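Local coordinates for protein putative thiosugar synthase (Amycolatopsis orientalis, PDB 4N6F) that probably makes 2-thiosugars, binding a sugar phosphate in a TIM barrel related to thiazole synthase and taking sulphur from a carrier protein, at residues 151-165 and 180-194. Numbering follows the deposited sequence.
With CA (calcium ion), chain E; F6R (fructose -6-phosphate), chain F.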
ATOM      1  N   ARG A 151     -22.028 -17.101  -3.437  1.00 27.85           N
ATOM      2  CA  ARG A 151     -22.596 -17.755  -4.609  1.00 29.29           C
ATOM      3  C   ARG A 151     -24.102 -17.551  -4.760  1.00 27.65           C
ATOM      4  O   ARG A 151     -24.600 -17.359  -5.875  1.00 28.25           O
ATOM      5  CB  ARG A 151     -22.269 -19.251  -4.598  1.00 31.52           C
ATOM      6  CG  ARG A 151     -20.797 -19.541  -4.809  1.00 33.83           C
ATOM      7  CD  ARG A 151     -20.540 -21.040  -4.865  1.00 37.67           C
ATOM      8  NE  ARG A 151     -19.175 -21.343  -5.293  1.00 39.64           N
ATOM      9  CZ  ARG A 151     -18.573 -22.520  -5.128  1.00 46.20           C
ATOM     10  NH1 ARG A 151     -19.196 -23.526  -4.519  1.00 49.39           N
ATOM     11  NH2 ARG A 151     -17.327 -22.688  -5.546  1.00 46.01           N
ATOM     12  N   ALA A 152     -24.837 -17.617  -3.660  1.00 26.48           N
ATOM     13  CA  ALA A 152     -26.267 -17.344  -3.718  1.00 25.12           C
ATOM     14  C   ALA A 152     -26.495 -15.897  -4.167  1.00 25.05           C
ATOM     15  O   ALA A 152     -27.424 -15.611  -4.924  1.00 26.83           O
ATOM     16  CB  ALA A 152     -26.905 -17.592  -2.357  1.00 26.45           C
ATOM     17  N   LEU A 153     -25.641 -14.983  -3.706  1.00 24.00           N
ATOM     18  CA  LEU A 153     -25.789 -13.569  -4.071  1.00 24.45           C
ATOM     19  C   LEU A 153     -25.444 -13.309  -5.529  1.00 23.52           C
ATOM     20  O   LEU A 153     -26.112 -12.519  -6.197  1.00 22.93           O
ATOM     21  CB  LEU A 153     -24.997 -12.657  -3.121  1.00 23.67           C
ATOM     22  CG  LEU A 153     -25.618 -12.598  -1.723  1.00 24.28           C
ATOM     23  CD1 LEU A 153     -24.700 -11.874  -0.756  1.00 24.71           C
ATOM     24  CD2 LEU A 153     -27.008 -11.966  -1.720  1.00 24.65           C
ATOM     25  N   GLU A 154     -24.431 -13.998  -6.044  1.00 24.01           N
ATOM     26  CA  GLU A 154     -24.136 -13.912  -7.470  1.00 24.83           C
ATOM     27  C   GLU A 154     -25.288 -14.488  -8.291  1.00 25.41           C
ATOM     28  O   GLU A 154     -25.703 -13.903  -9.276  1.00 26.46           O
ATOM     29  CB  GLU A 154     -22.820 -14.613  -7.826  1.00 24.77           C
ATOM     30  CG  GLU A 154     -22.580 -14.674  -9.335  1.00 24.78           C
ATOM     31  CD  GLU A 154     -21.177 -15.120  -9.734  1.00 25.18           C
ATOM     32  OE1 GLU A 154     -20.410 -15.625  -8.882  1.00 24.28           O
ATOM     33  OE2 GLU A 154     -20.837 -14.957 -10.925  1.00 25.64           O
ATOM     34  N   GLU A 155     -25.809 -15.636  -7.884  1.00 27.40           N
ATOM     35  CA  GLU A 155     -26.924 -16.244  -8.609  1.00 29.59           C
ATOM     36  C   GLU A 155     -28.153 -15.341  -8.640  1.00 27.34           C
ATOM     37  O   GLU A 155     -28.817 -15.228  -9.675  1.00 26.65           O
ATOM     38  CB  GLU A 155     -27.289 -17.601  -8.002  1.00 34.62           C
ATOM     39  CG  GLU A 155     -28.317 -18.376  -8.816  1.00 39.14           C
ATOM     40  CD  GLU A 155     -28.626 -19.740  -8.230  1.00 43.48           C
ATOM     41  OE1 GLU A 155     -29.126 -19.803  -7.086  1.00 46.77           O
ATOM     42  OE2 GLU A 155     -28.370 -20.749  -8.919  1.00 50.09           O
ATOM     43  N   ALA A 156     -28.448 -14.690  -7.517  1.00 25.68           N
ATOM     44  CA  ALA A 156     -29.559 -13.722  -7.458  1.00 26.22           C
ATOM     45  C   ALA A 156     -29.355 -12.500  -8.357  1.00 25.51           C
ATOM     46  O   ALA A 156     -30.306 -11.792  -8.668  1.00 27.38           O
ATOM     47  CB  ALA A 156     -29.805 -13.277  -6.021  1.00 25.42           C
ATOM     48  N   GLY A 157     -28.118 -12.266  -8.785  1.00 24.98           N
ATOM     49  CA  GLY A 157     -27.815 -11.223  -9.762  1.00 24.50           C
ATOM     50  C   GLY A 157     -27.375  -9.922  -9.114  1.00 24.02           C
ATOM     51  O   GLY A 157     -27.559  -8.858  -9.684  1.00 23.34           O
ATOM     52  N   CYS A 158     -26.779 -10.004  -7.924  1.00 23.81           N
ATOM     53  CA  CYS A 158     -26.207  -8.827  -7.290  1.00 24.38           C
ATOM     54  C   CYS A 158     -25.102  -8.224  -8.168  1.00 23.48           C
ATOM     55  O   CYS A 158     -24.417  -8.945  -8.893  1.00 22.32           O
ATOM     56  CB  CYS A 158     -25.729  -9.165  -5.883  1.00 26.24           C
ATOM     57  SG  CYS A 158     -27.132  -9.541  -4.773  1.00 29.11           S
ATOM     58  N   ALA A 159     -24.967  -6.896  -8.132  1.00 22.66           N
ATOM     59  CA  ALA A 159     -24.021  -6.187  -8.993  1.00 22.62           C
ATOM     60  C   ALA A 159     -22.580  -6.369  -8.517  1.00 22.48           C
ATOM     61  O   ALA A 159     -21.667  -6.548  -9.317  1.00 23.48           O
ATOM     62  CB  ALA A 159     -24.371  -4.704  -9.049  1.00 23.41           C
ATOM     63  N   ALA A 160     -22.392  -6.310  -7.206  1.00 21.72           N
ATOM     64  CA  ALA A 160     -21.080  -6.417  -6.586  1.00 21.24           C
ATOM     65  C   ALA A 160     -21.289  -6.877  -5.150  1.00 22.02           C
ATOM     66  O   ALA A 160     -22.398  -6.777  -4.617  1.00 22.39           O
ATOM     67  CB  ALA A 160     -20.364  -5.077  -6.605  1.00 21.19           C
ATOM     68  N   LEU A 161     -20.225  -7.393  -4.545  1.00 22.73           N
ATOM     69  CA  LEU A 161     -20.257  -7.928  -3.190  1.00 24.67           C
ATOM     70  C   LEU A 161     -19.335  -7.138  -2.307  1.00 23.77           C
ATOM     71  O   LEU A 161     -18.159  -7.008  -2.611  1.00 24.68           O
ATOM     72  CB  LEU A 161     -19.734  -9.364  -3.175  1.00 27.10           C
ATOM     73  CG  LEU A 161     -20.688 -10.500  -2.888  1.00 30.11           C
ATOM     74  CD1 LEU A 161     -19.877 -11.773  -2.712  1.00 29.67           C
ATOM     75  CD2 LEU A 161     -21.509 -10.211  -1.634  1.00 31.99           C
ATOM     76  N   ARG A 162     -19.853  -6.631  -1.207  1.00 23.40           N
ATOM     77  CA  ARG A 162     -19.005  -6.049  -0.182  1.00 23.46           C
ATOM     78  C   ARG A 162     -18.734  -7.154   0.833  1.00 23.98           C
ATOM     79  O   ARG A 162     -19.665  -7.835   1.288  1.00 23.26           O
ATOM     80  CB  ARG A 162     -19.676  -4.830   0.454  1.00 23.00           C
ATOM     81  CG  ARG A 162     -19.942  -3.694  -0.536  1.00 23.42           C
ATOM     82  CD  ARG A 162     -21.216  -2.912  -0.212  1.00 23.47           C
ATOM     83  NE  ARG A 162     -21.198  -2.441   1.169  1.00 24.17           N
ATOM     84  CZ  ARG A 162     -22.237  -2.450   2.010  1.00 24.15           C
ATOM     85  NH1 ARG A 162     -22.063  -2.020   3.255  1.00 24.66           N
ATOM     86  NH2 ARG A 162     -23.432  -2.887   1.640  1.00 24.06           N
ATOM     87  N   VAL A 163     -17.457  -7.347   1.159  1.00 24.30           N
ATOM     88  CA  VAL A 163     -17.019  -8.467   1.995  1.00 25.24           C
ATOM     89  C   VAL A 163     -16.238  -7.932   3.201  1.00 24.78           C
ATOM     90  O   VAL A 163     -15.353  -7.099   3.049  1.00 23.90           O
ATOM     91  CB  VAL A 163     -16.150  -9.447   1.166  1.00 26.39           C
ATOM     92  CG1 VAL A 163     -15.569 -10.542   2.037  1.00 26.90           C
ATOM     93  CG2 VAL A 163     -16.984 -10.065   0.049  1.00 26.23           C
ATOM     94  N   MET A 164     -16.578  -8.407   4.398  1.00 25.26           N
ATOM     95  CA  MET A 164     -16.027  -7.847   5.628  1.00 25.42           C
ATOM     96  C   MET A 164     -14.594  -8.288   5.826  1.00 24.92           C
ATOM     97  O   MET A 164     -14.303  -9.476   5.803  1.00 25.13           O
ATOM     98  CB  MET A 164     -16.864  -8.236   6.843  1.00 27.87           C
ATOM     99  CG  MET A 164     -16.255  -7.817   8.180  1.00 30.14           C
ATOM    100  SD  MET A 164     -17.414  -7.870   9.566  1.00 31.04           S
ATOM    101  CE  MET A 164     -17.911  -6.160   9.646  1.00 30.14           C
ATOM    102  N   ALA A 165     -13.708  -7.313   6.001  1.00 23.70           N
ATOM    103  CA  ALA A 165     -12.300  -7.563   6.271  1.00 24.46           C
ATOM    104  C   ALA A 165     -12.057  -7.829   7.758  1.00 25.88           C
ATOM    105  O   ALA A 165     -11.351  -8.759   8.119  1.00 27.22           O
ATOM    106  CB  ALA A 165     -11.469  -6.370   5.811  1.00 24.15           C
ATOM    107  N   ILE A 180     -10.762 -14.306   1.695  1.00 29.24           N
ATOM    108  CA  ILE A 180     -11.264 -13.290   0.769  1.00 27.63           C
ATOM    109  C   ILE A 180     -10.688 -13.515  -0.632  1.00 27.38           C
ATOM    110  O   ILE A 180     -11.409 -13.391  -1.617  1.00 25.39           O
ATOM    111  CB  ILE A 180     -10.964 -11.868   1.291  1.00 27.69           C
ATOM    112  CG1 ILE A 180     -11.802 -11.621   2.552  1.00 29.07           C
ATOM    113  CG2 ILE A 180     -11.232 -10.819   0.220  1.00 26.12           C
ATOM    114  CD1 ILE A 180     -11.476 -10.343   3.285  1.00 30.39           C
ATOM    115  N   ARG A 181      -9.403 -13.852  -0.720  1.00 28.83           N
ATOM    116  CA  ARG A 181      -8.776 -14.177  -2.010  1.00 32.14           C
ATOM    117  C   ARG A 181      -9.490 -15.342  -2.703  1.00 31.73           C
ATOM    118  O   ARG A 181      -9.829 -15.253  -3.879  1.00 29.65           O
ATOM    119  CB  ARG A 181      -7.299 -14.523  -1.833  1.00 34.91           C
ATOM    120  CG  ARG A 181      -6.525 -14.698  -3.139  1.00 38.25           C
ATOM    121  CD  ARG A 181      -5.127 -15.269  -2.894  1.00 42.60           C
ATOM    122  NE  ARG A 181      -4.336 -14.452  -1.959  1.00 48.07           N
ATOM    123  CZ  ARG A 181      -3.889 -14.839  -0.756  1.00 51.57           C
ATOM    124  NH1 ARG A 181      -3.193 -13.985  -0.014  1.00 54.07           N
ATOM    125  NH2 ARG A 181      -4.111 -16.068  -0.287  1.00 54.27           N
ATOM    126  N   GLU A 182      -9.712 -16.424  -1.962  1.00 32.62           N
ATOM    127  CA  GLU A 182     -10.451 -17.579  -2.468  1.00 34.99           C
ATOM    128  C   GLU A 182     -11.846 -17.202  -2.939  1.00 32.75           C
ATOM    129  O   GLU A 182     -12.312 -17.675  -3.975  1.00 29.93           O
ATOM    130  CB  GLU A 182     -10.573 -18.670  -1.397  1.00 38.08           C
ATOM    131  CG  GLU A 182     -11.531 -19.795  -1.787  1.00 42.43           C
ATOM    132  CD  GLU A 182     -11.626 -20.892  -0.743  1.00 45.10           C
ATOM    133  OE1 GLU A 182     -10.840 -21.861  -0.815  1.00 45.11           O
ATOM    134  OE2 GLU A 182     -12.504 -20.783   0.139  1.00 47.93           O
ATOM    135  N   LEU A 183     -12.519 -16.371  -2.154  1.00 33.32           N
ATOM    136  CA  LEU A 183     -13.873 -15.944  -2.490  1.00 32.51           C
ATOM    137  C   LEU A 183     -13.862 -15.154  -3.797  1.00 30.47           C
ATOM    138  O   LEU A 183     -14.698 -15.383  -4.676  1.00 29.73           O
ATOM    139  CB  LEU A 183     -14.460 -15.129  -1.340  1.00 35.02           C
ATOM    140  CG  LEU A 183     -15.889 -14.614  -1.482  1.00 36.92           C
ATOM    141  CD1 LEU A 183     -16.488 -14.301  -0.117  1.00 38.34           C
ATOM    142  CD2 LEU A 183     -15.946 -13.377  -2.363  1.00 38.04           C
ATOM    143  N   ILE A 184     -12.900 -14.244  -3.939  1.00 28.14           N
ATOM    144  CA  ILE A 184     -12.763 -13.465  -5.171  1.00 26.68           C
ATOM    145  C   ILE A 184     -12.493 -14.358  -6.392  1.00 27.13           C
ATOM    146  O   ILE A 184     -13.055 -14.132  -7.475  1.00 25.12           O
ATOM    147  CB  ILE A 184     -11.672 -12.385  -5.034  1.00 26.18           C
ATOM    148  CG1 ILE A 184     -12.137 -11.313  -4.055  1.00 26.54           C
ATOM    149  CG2 ILE A 184     -11.382 -11.723  -6.381  1.00 26.08           C
ATOM    150  CD1 ILE A 184     -11.036 -10.388  -3.578  1.00 27.19           C
ATOM    151  N   GLU A 185     -11.648 -15.372  -6.219  1.00 27.40           N
ATOM    152  CA  GLU A 185     -11.387 -16.348  -7.297  1.00 29.46           C
ATOM    153  C   GLU A 185     -12.649 -17.077  -7.742  1.00 27.33           C
ATOM    154  O   GLU A 185     -12.816 -17.350  -8.919  1.00 26.58           O
ATOM    155  CB  GLU A 185     -10.356 -17.398  -6.864  1.00 31.14           C
ATOM    156  CG  GLU A 185      -8.952 -16.848  -6.656  1.00 35.14           C
ATOM    157  CD  GLU A 185      -7.971 -17.890  -6.116  1.00 36.30           C
ATOM    158  OE1 GLU A 185      -8.357 -19.068  -5.947  1.00 41.59           O
ATOM    159  OE2 GLU A 185      -6.808 -17.528  -5.855  1.00 38.80           O
ATOM    160  N   GLN A 186     -13.531 -17.389  -6.804  1.00 26.81           N
ATOM    161  CA  GLN A 186     -14.713 -18.218  -7.087  1.00 26.92           C
ATOM    162  C   GLN A 186     -15.927 -17.442  -7.584  1.00 27.18           C
ATOM    163  O   GLN A 186     -16.851 -18.023  -8.156  1.00 27.44           O
ATOM    164  CB  GLN A 186     -15.104 -19.004  -5.827  1.00 28.48           C
ATOM    165  CG  GLN A 186     -14.146 -20.137  -5.496  1.00 30.72           C
ATOM    166  CD  GLN A 186     -14.011 -21.145  -6.625  1.00 32.70           C
ATOM    167  OE1 GLN A 186     -12.908 -21.547  -6.967  1.00 37.88           O
ATOM    168  NE2 GLN A 186     -15.128 -21.545  -7.217  1.00 33.91           N
ATOM    169  N   ILE A 187     -15.927 -16.133  -7.366  1.00 27.73           N
ATOM    170  CA  ILE A 187     -17.104 -15.295  -7.601  1.00 27.36           C
ATOM    171  C   ILE A 187     -16.902 -14.453  -8.857  1.00 25.22           C
ATOM    172  O   ILE A 187     -15.830 -13.944  -9.096  1.00 24.67           O
ATOM    173  CB  ILE A 187     -17.371 -14.419  -6.350  1.00 28.48           C
ATOM    174  CG1 ILE A 187     -17.711 -15.313  -5.150  1.00 29.66           C
ATOM    175  CG2 ILE A 187     -18.487 -13.420  -6.575  1.00 29.69           C
ATOM    176  CD1 ILE A 187     -18.880 -16.257  -5.351  1.00 30.42           C
ATOM    177  N   GLY A 188     -17.943 -14.340  -9.672  1.00 25.42           N
ATOM    178  CA  GLY A 188     -17.863 -13.624 -10.937  1.00 26.25           C
ATOM    179  C   GLY A 188     -18.218 -12.151 -10.865  1.00 27.00           C
ATOM    180  O   GLY A 188     -18.078 -11.435 -11.850  1.00 30.10           O
ATOM    181  N   ILE A 189     -18.681 -11.675  -9.719  1.00 26.08           N
ATOM    182  CA  ILE A 189     -19.000 -10.251  -9.602  1.00 25.23           C
ATOM    183  C   ILE A 189     -17.893  -9.544  -8.829  1.00 24.57           C
ATOM    184  O   ILE A 189     -17.206 -10.167  -8.022  1.00 24.43           O
ATOM    185  CB  ILE A 189     -20.382 -10.005  -8.977  1.00 24.99           C
ATOM    186  CG1 ILE A 189     -20.545 -10.747  -7.662  1.00 25.61           C
ATOM    187  CG2 ILE A 189     -21.470 -10.443  -9.953  1.00 25.93           C
ATOM    188  CD1 ILE A 189     -21.775 -10.320  -6.892  1.00 26.45           C
ATOM    189  N   PRO A 190     -17.711  -8.242  -9.079  1.00 23.51           N
ATOM    190  CA  PRO A 190     -16.672  -7.517  -8.363  1.00 23.43           C
ATOM    191  C   PRO A 190     -16.858  -7.554  -6.838  1.00 22.24           C
ATOM    192  O   PRO A 190     -17.990  -7.520  -6.351  1.00 20.85           O
ATOM    193  CB  PRO A 190     -16.824  -6.085  -8.883  1.00 23.59           C
ATOM    194  CG  PRO A 190     -17.465  -6.227 -10.211  1.00 24.11           C
ATOM    195  CD  PRO A 190     -18.402  -7.382 -10.052  1.00 24.07           C
ATOM    196  N   VAL A 191     -15.738  -7.632  -6.124  1.00 21.14           N
ATOM    197  CA  VAL A 191     -15.704  -7.637  -4.674  1.00 21.34           C
ATOM    198  C   VAL A 191     -15.109  -6.320  -4.155  1.00 21.59           C
ATOM    199  O   VAL A 191     -14.054  -5.862  -4.624  1.00 22.16           O
ATOM    200  CB  VAL A 191     -14.905  -8.853  -4.139  1.00 21.44           C
ATOM    201  CG1 VAL A 191     -14.617  -8.731  -2.650  1.00 21.77           C
ATOM    202  CG2 VAL A 191     -15.668 -10.140  -4.404  1.00 21.44           C
ATOM    203  N   VAL A 192     -15.831  -5.711  -3.218  1.00 21.24           N
ATOM    204  CA  VAL A 192     -15.405  -4.520  -2.494  1.00 20.59           C
ATOM    205  C   VAL A 192     -15.050  -4.968  -1.074  1.00 20.63           C
ATOM    206  O   VAL A 192     -15.888  -5.548  -0.371  1.00 20.02           O
ATOM    207  CB  VAL A 192     -16.535  -3.455  -2.417  1.00 20.05           C
ATOM    208  CG1 VAL A 192     -16.103  -2.243  -1.599  1.00 20.00           C
ATOM    209  CG2 VAL A 192     -16.983  -3.009  -3.807  1.00 19.86           C
ATOM    210  N   VAL A 193     -13.817  -4.720  -0.655  1.00 21.05           N
ATOM    211  CA  VAL A 193     -13.405  -5.034   0.718  1.00 21.90           C
ATOM    212  C   VAL A 193     -13.826  -3.886   1.646  1.00 22.90           C
ATOM    213  O   VAL A 193     -13.657  -2.708   1.317  1.00 21.63           O
ATOM    214  CB  VAL A 193     -11.889  -5.323   0.813  1.00 22.31           C
ATOM    215  CG1 VAL A 193     -11.437  -5.473   2.258  1.00 22.54           C
ATOM    216  CG2 VAL A 193     -11.568  -6.602   0.056  1.00 22.78           C
ATOM    217  N   GLU A 194     -14.397  -4.241   2.798  1.00 24.16           N
ATOM    218  CA  GLU A 194     -15.033  -3.260   3.669  1.00 25.29           C
ATOM    219  C   GLU A 194     -15.075  -3.742   5.117  1.00 25.43           C
ATOM    220  O   GLU A 194     -15.242  -4.933   5.386  1.00 24.55           O
ATOM    221  CB  GLU A 194     -16.449  -2.981   3.156  1.00 27.32           C
ATOM    222  CG  GLU A 194     -17.289  -2.010   3.985  1.00 28.74           C
ATOM    223  CD  GLU A 194     -18.637  -1.718   3.346  1.00 31.01           C
ATOM    224  OE1 GLU A 194     -19.545  -1.214   4.053  1.00 30.47           O
ATOM    225  OE2 GLU A 194     -18.807  -2.006   2.128  1.00 31.47           O
TER
HETATM  226 CA    CA E 303     -20.016 -11.542 -13.707  1.00 44.02          CA
HETATM  227  C1  F6R F 304     -22.411   0.716   5.090  1.00 34.09           C
HETATM  228  C2  F6R F 304     -21.506   1.733   5.728  1.00 36.57           C
HETATM  229  C3  F6R F 304     -20.771   1.465   7.018  1.00 35.05           C
HETATM  230  C4  F6R F 304     -19.577   0.559   6.708  1.00 32.46           C
HETATM  231  C5  F6R F 304     -18.559   0.556   7.852  1.00 30.85           C
HETATM  232  C6  F6R F 304     -17.187   0.138   7.362  1.00 29.00           C
HETATM  233  O2  F6R F 304     -21.303   2.810   5.164  1.00 41.14           O
HETATM  234  O3  F6R F 304     -21.576   0.880   8.047  1.00 32.63           O
HETATM  235  O4  F6R F 304     -20.041  -0.783   6.497  1.00 32.15           O
HETATM  236  O5  F6R F 304     -18.445   1.843   8.454  1.00 28.86           O
HETATM  237  O6  F6R F 304     -16.334  -0.002   8.492  1.00 28.59           O
HETATM  238  P   F6R F 304     -15.268   1.100   8.929  1.00 27.31           P
HETATM  239  O1P F6R F 304     -16.113   2.161   9.569  1.00 25.96           O
HETATM  240  O2P F6R F 304     -14.571   1.562   7.678  1.00 29.47           O
HETATM  241  O3P F6R F 304     -14.367   0.297   9.823  1.00 26.98           O
HETATM  242  O   HOH W   1     -18.662 -20.061  -7.681  1.00 31.10           O
HETATM  243  O   HOH W   2     -21.610 -13.168 -12.520  1.00 36.32           O
HETATM  244  O   HOH W   3     -21.692 -11.787 -15.195  1.00 37.13           O
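Arg162 and Glu194 meet in a side-on salt bridge on the face of the parallel strands 161-164 and 191-194 that looks into the barrel. Arg162 NE donates to Glu194 OE2 at 2.6 Å and its NH1 to Glu194 OE1 at 2.8 Å, both on syn sides, with the guanidinium and carboxylate planes 33° apart. Bent at chi2 and chi3, the arginine runs beside Val192 and turns this edge to the carboxylate; Asp112 and the carbonyl of Leu140 hold its other N-H groups. Glu194 OE1 also accepts a hydrogen bond from O4 of fructose 6-phosphate, 2.5 Å away; Arg162, itself lining the pocket, positions the carboxylate that takes that hydroxyl. A leucine in place of Arg162 would probably leave the buried Glu194 carboxylate without its countercharge and free to turn away from the sugar.

Backbone bonds join the strands in register: Leu161 N to Pro190 O, Val192 N to Leu161 O, Val163 N to Val192 O.

On the opposite face, Val163 sends CG2 against Val191 CG1 (3.8 Å) and CG1 along Ile180 CG1 (4.0 Å), packing helix 180-186 onto the sheet.

Farther out, the extended Glu154 accepts Gly188 N at OE1 (2.9 Å), from above the carboxylate plane, while Gly188 O binds a calcium ion (2.7 Å).

Strand, helix and strand form a right-handed beta-alpha-beta crossover of the ThiG-type TIM barrel, with the ligand pocket at the strands' C-terminal ends.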